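Long-range contact in aminotransferase class I and II (Streptococcus suis 89/1591, PDB 3OP7), which probably transfers amino groups between substrates with pyridoxal phosphate as its covalently bound cofactor: residues S309-E320 against G337-L348. Numbering follows the deposited sequence.
Sequences SFVKIAVDMPME and GNRFERDGYVRL
Phe310 and Tyr345 meet on one face of an antiparallel strand pair, 309-313 beside 345-348, the two middle strands of the small four-stranded sheet in the C-terminal part of this class I and II aminotransferase. Tyr345 CB sits over the Phe310 ring, 3.6 Å from its centroid; the two rings lie almost parallel, 7° apart, but displaced so that little of one lies over the other. With CG anti to the backbone N (chi1 -154°), Phe310 also presents its edge, off-centre, to the face of Phe340. Lys312 runs extended past Tyr345, Lys312 CB lying 3.5 Å from Tyr345 CE2, while Tyr345 OH is hydrogen-bonded to Glu136. On the other face, Val346 packs against Val311, Ile313 and the selenium of Met319, a selenomethionine. Between the strands, Val311 and Val346 exchange two backbone bonds.

Beyond the sheet, helix 319-330 begins against the loop: Asp343 OD1 takes Met319 N on its syn side (2.9 Å) and Gly344 N from the anti side, tilted out of the carboxylate plane, tying the helix start to the turn before strand 345-348. Water 2 links Asp343 OD2 to Glu320 N. Arg339, also paired with Glu11 of helix 8-16, forms a two-pronged salt bridge with Glu320, carboxylate and guanidinium planes only 13° apart: Arg339 NH2 reaches Glu320 OE2 at 2.8 Å and NE reaches OE1 at 2.7 Å. A third donor fixes that carboxylate: Asn338 ND2 aims an almost straight N-H at Glu320 OE1, 2.9 Å away, from the anti side and somewhat out of the carboxylate plane.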
ATOM      1  N   SER A 309      19.259  -2.383  17.124  1.00 33.92           N
ATOM      2  CA  SER A 309      20.513  -3.010  17.506  1.00 33.68           C
ATOM      3  C   SER A 309      20.361  -4.523  17.481  1.00 34.23           C
ATOM      4  O   SER A 309      19.247  -5.069  17.494  1.00 33.15           O
ATOM      5  CB  SER A 309      21.015  -2.565  18.913  1.00 36.31           C
ATOM      6  OG  SER A 309      20.148  -3.028  19.936  1.00 35.50           O
ATOM      7  N   PHE A 310      21.500  -5.207  17.449  1.00 33.80           N
ATOM      8  CA  PHE A 310      21.518  -6.668  17.242  1.00 33.26           C
ATOM      9  C   PHE A 310      22.537  -7.166  18.235  1.00 34.90           C
ATOM     10  O   PHE A 310      23.737  -7.007  18.034  1.00 36.11           O
ATOM     11  CB  PHE A 310      21.893  -7.017  15.815  1.00 32.75           C
ATOM     12  CG  PHE A 310      21.367  -8.352  15.317  1.00 30.68           C
ATOM     13  CD1 PHE A 310      20.068  -8.746  15.533  1.00 31.00           C
ATOM     14  CD2 PHE A 310      22.203  -9.202  14.608  1.00 31.51           C
ATOM     15  CE1 PHE A 310      19.582  -9.960  15.019  1.00 32.64           C
ATOM     16  CE2 PHE A 310      21.752 -10.413  14.126  1.00 33.06           C
ATOM     17  CZ  PHE A 310      20.422 -10.783  14.306  1.00 33.41           C
ATOM     18  N   VAL A 311      22.027  -7.775  19.296  1.00 35.24           N
ATOM     19  CA  VAL A 311      22.823  -8.054  20.464  1.00 36.91           C
ATOM     20  C   VAL A 311      23.130  -9.546  20.493  1.00 37.94           C
ATOM     21  O   VAL A 311      22.271 -10.399  20.223  1.00 37.79           O
ATOM     22  CB  VAL A 311      22.043  -7.616  21.724  1.00 37.74           C
ATOM     23  CG1 VAL A 311      22.773  -7.934  22.970  1.00 39.07           C
ATOM     24  CG2 VAL A 311      21.731  -6.128  21.658  1.00 38.00           C
ATOM     25  N   LYS A 312      24.389  -9.855  20.762  1.00 39.42           N
ATOM     26  CA  LYS A 312      24.855 -11.235  20.793  1.00 41.43           C
ATOM     27  C   LYS A 312      24.706 -11.801  22.199  1.00 42.84           C
ATOM     28  O   LYS A 312      25.341 -11.303  23.124  1.00 42.99           O
ATOM     29  CB  LYS A 312      26.330 -11.287  20.382  1.00 41.82           C
ATOM     30  CG  LYS A 312      26.831 -12.679  20.072  1.00 46.22           C
ATOM     31  CD  LYS A 312      28.331 -12.654  19.820  1.00 51.06           C
ATOM     32  CE  LYS A 312      28.837 -13.911  19.111  1.00 53.48           C
ATOM     33  NZ  LYS A 312      30.190 -13.641  18.521  1.00 53.01           N
ATOM     34  N   ILE A 313      23.898 -12.849  22.341  1.00 43.07           N
ATOM     35  CA  ILE A 313      23.640 -13.486  23.637  1.00 45.58           C
ATOM     36  C   ILE A 313      24.462 -14.775  23.740  1.00 47.46           C
ATOM     37  O   ILE A 313      24.200 -15.730  23.006  1.00 47.03           O
ATOM     38  CB  ILE A 313      22.102 -13.811  23.811  1.00 45.07           C
ATOM     39  CG1 ILE A 313      21.237 -12.587  23.566  1.00 44.97           C
ATOM     40  CG2 ILE A 313      21.827 -14.410  25.219  1.00 47.17           C
ATOM     41  CD1 ILE A 313      21.473 -11.411  24.493  1.00 46.16           C
ATOM     42  N   ALA A 314      25.460 -14.793  24.631  1.00 48.58           N
ATOM     43  CA  ALA A 314      26.328 -15.969  24.867  1.00 51.50           C
ATOM     44  C   ALA A 314      25.677 -17.064  25.736  1.00 53.46           C
ATOM     45  O   ALA A 314      26.180 -17.411  26.828  1.00 54.39           O
ATOM     46  CB  ALA A 314      27.685 -15.526  25.481  1.00 52.95           C
ATOM     47  N   VAL A 315      24.565 -17.608  25.232  1.00 53.72           N
ATOM     48  CA  VAL A 315      23.821 -18.705  25.861  1.00 56.06           C
ATOM     49  C   VAL A 315      23.517 -19.749  24.784  1.00 55.76           C
ATOM     50  O   VAL A 315      23.083 -19.410  23.671  1.00 53.27           O
ATOM     51  CB  VAL A 315      22.481 -18.215  26.474  1.00 56.64           C
ATOM     52  CG1 VAL A 315      21.692 -19.414  27.057  1.00 58.96           C
ATOM     53  CG2 VAL A 315      22.751 -17.151  27.556  1.00 57.85           C
ATOM     54  N   ASP A 316      23.700 -21.016  25.135  1.00 57.67           N
ATOM     55  CA  ASP A 316      23.624 -22.103  24.166  1.00 58.36           C
ATOM     56  C   ASP A 316      22.191 -22.645  24.070  1.00 57.99           C
ATOM     57  O   ASP A 316      21.867 -23.736  24.570  1.00 60.74           O
ATOM     58  CB  ASP A 316      24.619 -23.224  24.543  1.00 60.95           C
ATOM     59  CG  ASP A 316      24.831 -24.218  23.413  1.00 62.64           C
ATOM     60  OD1 ASP A 316      24.584 -23.855  22.252  1.00 63.38           O
ATOM     61  OD2 ASP A 316      25.253 -25.365  23.685  1.00 69.80           O
HETATM   62  N   MSE A 317      21.321 -21.858  23.452  1.00 55.73           N
HETATM   63  CA  MSE A 317      19.967 -22.312  23.170  1.00 54.52           C
HETATM   64  C   MSE A 317      19.428 -21.467  22.032  1.00 50.90           C
HETATM   65  O   MSE A 317      19.821 -20.306  21.890  1.00 49.43           O
HETATM   66  CB  MSE A 317      19.066 -22.242  24.407  1.00 56.04           C
HETATM   67  CG  MSE A 317      18.564 -20.873  24.782  1.00 55.86           C
HETATM   68 SE   MSE A 317      17.302 -20.750  26.295  0.75 60.69          SE
HETATM   69  CE  MSE A 317      15.741 -21.730  25.749  1.00 54.94           C
ATOM     70  N   PRO A 318      18.557 -22.055  21.206  1.00 49.08           N
ATOM     71  CA  PRO A 318      17.980 -21.256  20.108  1.00 46.54           C
ATOM     72  C   PRO A 318      17.355 -19.955  20.633  1.00 45.07           C
ATOM     73  O   PRO A 318      16.737 -19.943  21.706  1.00 45.12           O
ATOM     74  CB  PRO A 318      16.946 -22.195  19.488  1.00 46.47           C
ATOM     75  CG  PRO A 318      17.477 -23.585  19.790  1.00 48.95           C
ATOM     76  CD  PRO A 318      18.098 -23.457  21.172  1.00 50.61           C
HETATM   77  N   MSE A 319      17.582 -18.852  19.930  1.00 42.75           N
HETATM   78  CA  MSE A 319      17.070 -17.561  20.417  1.00 42.63           C
HETATM   79  C   MSE A 319      15.551 -17.483  20.366  1.00 42.45           C
HETATM   80  O   MSE A 319      14.939 -16.701  21.123  1.00 43.72           O
HETATM   81  CB  MSE A 319      17.673 -16.382  19.637  1.00 40.53           C
HETATM   82  CG  MSE A 319      19.079 -16.032  20.066  1.00 39.59           C
HETATM   83 SE   MSE A 319      19.225 -15.543  21.942  0.75 39.14          SE
HETATM   84  CE  MSE A 319      20.088 -17.150  22.541  1.00 43.17           C
ATOM     85  N   GLU A 320      14.919 -18.226  19.460  1.00 42.23           N
ATOM     86  CA  GLU A 320      13.450 -18.234  19.451  1.00 41.79           C
ATOM     87  C   GLU A 320      12.946 -18.834  20.771  1.00 44.12           C
ATOM     88  O   GLU A 320      12.047 -18.290  21.402  1.00 43.98           O
ATOM     89  CB  GLU A 320      12.892 -18.965  18.232  1.00 42.06           C
ATOM     90  CG  GLU A 320      11.358 -19.127  18.238  1.00 41.64           C
ATOM     91  CD  GLU A 320      10.642 -18.518  17.024  1.00 40.60           C
ATOM     92  OE1 GLU A 320      11.272 -17.941  16.126  1.00 42.81           O
ATOM     93  OE2 GLU A 320       9.390 -18.580  17.016  1.00 42.46           O
ATOM     94  N   GLY A 337      17.019 -13.769  16.758  1.00 34.34           N
ATOM     95  CA  GLY A 337      17.898 -13.635  15.611  1.00 35.14           C
ATOM     96  C   GLY A 337      17.645 -14.585  14.455  1.00 35.87           C
ATOM     97  O   GLY A 337      17.963 -14.248  13.324  1.00 36.78           O
ATOM     98  N   ASN A 338      17.090 -15.760  14.738  1.00 37.44           N
ATOM     99  CA  ASN A 338      16.722 -16.714  13.686  1.00 38.61           C
ATOM    100  C   ASN A 338      15.704 -16.143  12.712  1.00 38.27           C
ATOM    101  O   ASN A 338      15.610 -16.615  11.583  1.00 38.78           O
ATOM    102  CB  ASN A 338      16.177 -18.011  14.296  1.00 40.08           C
ATOM    103  CG  ASN A 338      14.919 -17.763  15.099  1.00 41.92           C
ATOM    104  OD1 ASN A 338      14.947 -16.970  16.028  1.00 40.98           O
ATOM    105  ND2 ASN A 338      13.818 -18.411  14.732  1.00 41.86           N
ATOM    106  N   ARG A 339      14.939 -15.133  13.126  1.00 38.12           N
ATOM    107  CA  ARG A 339      14.003 -14.459  12.212  1.00 38.04           C
ATOM    108  C   ARG A 339      14.732 -13.609  11.151  1.00 38.23           C
ATOM    109  O   ARG A 339      14.088 -13.152  10.176  1.00 38.87           O
ATOM    110  CB  ARG A 339      12.997 -13.597  12.984  1.00 37.64           C
ATOM    111  CG  ARG A 339      12.124 -14.355  14.000  1.00 38.77           C
ATOM    112  CD  ARG A 339      11.273 -15.398  13.306  1.00 39.54           C
ATOM    113  NE  ARG A 339      10.419 -16.231  14.155  1.00 39.38           N
ATOM    114  CZ  ARG A 339       9.115 -16.412  13.979  1.00 37.25           C
ATOM    115  NH1 ARG A 339       8.454 -15.765  13.002  1.00 35.08           N
ATOM    116  NH2 ARG A 339       8.467 -17.254  14.763  1.00 38.18           N
ATOM    117  N   PHE A 340      16.030 -13.400  11.352  1.00 39.48           N
ATOM    118  CA  PHE A 340      16.960 -12.777  10.389  1.00 39.24           C
ATOM    119  C   PHE A 340      18.040 -13.776   9.881  1.00 41.40           C
ATOM    120  O   PHE A 340      19.068 -13.380   9.330  1.00 41.93           O
ATOM    121  CB  PHE A 340      17.631 -11.547  11.043  1.00 38.75           C
ATOM    122  CG  PHE A 340      16.677 -10.637  11.770  1.00 35.50           C
ATOM    123  CD1 PHE A 340      16.378 -10.845  13.110  1.00 34.79           C
ATOM    124  CD2 PHE A 340      16.047  -9.579  11.116  1.00 35.74           C
ATOM    125  CE1 PHE A 340      15.475 -10.021  13.783  1.00 32.34           C
ATOM    126  CE2 PHE A 340      15.136  -8.753  11.782  1.00 35.00           C
ATOM    127  CZ  PHE A 340      14.855  -8.970  13.120  1.00 35.05           C
ATOM    128  N   GLU A 341      17.801 -15.079  10.061  1.00 42.04           N
ATOM    129  CA  GLU A 341      18.755 -16.128   9.770  1.00 43.67           C
ATOM    130  C   GLU A 341      20.140 -15.889  10.378  1.00 43.44           C
ATOM    131  O   GLU A 341      21.153 -16.304   9.826  1.00 44.46           O
ATOM    132  CB  GLU A 341      18.841 -16.466   8.264  1.00 43.82           C
ATOM    133  CG  GLU A 341      19.295 -17.951   8.022  1.00 48.04           C
ATOM    134  CD  GLU A 341      19.449 -18.356   6.543  1.00 52.02           C
ATOM    135  OE1 GLU A 341      19.148 -17.533   5.650  1.00 49.53           O
ATOM    136  OE2 GLU A 341      19.899 -19.505   6.278  1.00 54.86           O
ATOM    137  N   ARG A 342      20.171 -15.280  11.562  1.00 42.45           N
ATOM    138  CA  ARG A 342      21.397 -15.226  12.368  1.00 42.91           C
ATOM    139  C   ARG A 342      21.059 -15.524  13.817  1.00 42.79           C
ATOM    140  O   ARG A 342      20.867 -14.603  14.628  1.00 43.11           O
ATOM    141  CB  ARG A 342      22.043 -13.847  12.296  1.00 43.14           C
ATOM    142  CG  ARG A 342      22.671 -13.498  10.954  1.00 45.67           C
ATOM    143  CD  ARG A 342      24.074 -14.131  10.785  1.00 49.61           C
ATOM    144  NE  ARG A 342      24.831 -13.534   9.656  1.00 49.65           N
ATOM    145  CZ  ARG A 342      24.606 -13.795   8.376  1.00 50.60           C
ATOM    146  NH1 ARG A 342      23.630 -14.655   8.045  1.00 52.91           N
ATOM    147  NH2 ARG A 342      25.359 -13.202   7.412  1.00 46.77           N
ATOM    148  N   ASP A 343      20.990 -16.811  14.155  1.00 42.23           N
ATOM    149  CA  ASP A 343      20.662 -17.218  15.516  1.00 42.70           C
ATOM    150  C   ASP A 343      21.880 -16.874  16.418  1.00 42.59           C
ATOM    151  O   ASP A 343      22.976 -16.636  15.927  1.00 42.70           O
ATOM    152  CB  ASP A 343      20.307 -18.720  15.530  1.00 44.09           C
ATOM    153  CG  ASP A 343      19.367 -19.117  16.680  1.00 46.79           C
ATOM    154  OD1 ASP A 343      19.238 -18.347  17.658  1.00 48.31           O
ATOM    155  OD2 ASP A 343      18.782 -20.233  16.622  1.00 45.17           O
ATOM    156  N   GLY A 344      21.675 -16.830  17.728  1.00 42.58           N
ATOM    157  CA  GLY A 344      22.698 -16.376  18.657  1.00 43.27           C
ATOM    158  C   GLY A 344      22.607 -14.899  18.989  1.00 41.72           C
ATOM    159  O   GLY A 344      23.382 -14.425  19.835  1.00 42.15           O
ATOM    160  N   TYR A 345      21.639 -14.198  18.364  1.00 39.33           N
ATOM    161  CA  TYR A 345      21.443 -12.768  18.522  1.00 37.69           C
ATOM    162  C   TYR A 345      19.961 -12.453  18.704  1.00 36.98           C
ATOM    163  O   TYR A 345      19.080 -13.220  18.269  1.00 37.43           O
ATOM    164  CB  TYR A 345      21.909 -12.018  17.254  1.00 36.69           C
ATOM    165  CG  TYR A 345      23.354 -12.188  16.892  1.00 37.43           C
ATOM    166  CD1 TYR A 345      23.778 -13.302  16.189  1.00 40.53           C
ATOM    167  CD2 TYR A 345      24.303 -11.231  17.236  1.00 39.42           C
ATOM    168  CE1 TYR A 345      25.122 -13.463  15.846  1.00 43.51           C
ATOM    169  CE2 TYR A 345      25.660 -11.407  16.928  1.00 40.45           C
ATOM    170  CZ  TYR A 345      26.052 -12.516  16.218  1.00 43.34           C
ATOM    171  OH  TYR A 345      27.388 -12.731  15.865  1.00 44.17           O
ATOM    172  N   VAL A 346      19.680 -11.264  19.230  1.00 36.16           N
ATOM    173  CA  VAL A 346      18.306 -10.750  19.307  1.00 35.39           C
ATOM    174  C   VAL A 346      18.286  -9.316  18.762  1.00 34.70           C
ATOM    175  O   VAL A 346      19.265  -8.607  18.939  1.00 34.44           O
ATOM    176  CB  VAL A 346      17.810 -10.777  20.775  1.00 36.64           C
ATOM    177  CG1 VAL A 346      17.740 -12.211  21.291  1.00 38.20           C
ATOM    178  CG2 VAL A 346      18.724  -9.940  21.697  1.00 38.09           C
ATOM    179  N   ARG A 347      17.218  -8.912  18.064  1.00 33.43           N
ATOM    180  CA  ARG A 347      17.026  -7.504  17.692  1.00 32.97           C
ATOM    181  C   ARG A 347      16.344  -6.779  18.878  1.00 34.58           C
ATOM    182  O   ARG A 347      15.300  -7.229  19.368  1.00 35.41           O
ATOM    183  CB  ARG A 347      16.210  -7.336  16.442  1.00 31.89           C
ATOM    184  CG  ARG A 347      16.337  -5.916  15.917  1.00 31.63           C
ATOM    185  CD  ARG A 347      15.488  -5.720  14.755  1.00 30.83           C
ATOM    186  NE  ARG A 347      14.089  -5.660  15.165  1.00 30.15           N
ATOM    187  CZ  ARG A 347      13.079  -5.479  14.322  1.00 32.71           C
ATOM    188  NH1 ARG A 347      13.288  -5.406  12.992  1.00 32.44           N
ATOM    189  NH2 ARG A 347      11.844  -5.410  14.815  1.00 31.15           N
ATOM    190  N   LEU A 348      16.995  -5.713  19.346  1.00 35.15           N
ATOM    191  CA  LEU A 348      16.556  -4.901  20.486  1.00 35.78           C
ATOM    192  C   LEU A 348      16.316  -3.439  20.028  1.00 34.51           C
ATOM    193  O   LEU A 348      17.247  -2.779  19.560  1.00 35.39           O
ATOM    194  CB  LEU A 348      17.637  -4.957  21.547  1.00 36.09           C
ATOM    195  CG  LEU A 348      17.216  -4.453  22.930  1.00 38.18           C
ATOM    196  CD1 LEU A 348      18.108  -5.128  23.973  1.00 36.22           C
ATOM    197  CD2 LEU A 348      17.228  -2.927  23.064  1.00 35.99           C
TER
HETATM  198  O   HOH W   1      25.546 -15.813  20.249  1.00 47.26           O
HETATM  199  O   HOH W   2      16.023 -19.899  17.249  1.00 37.53           O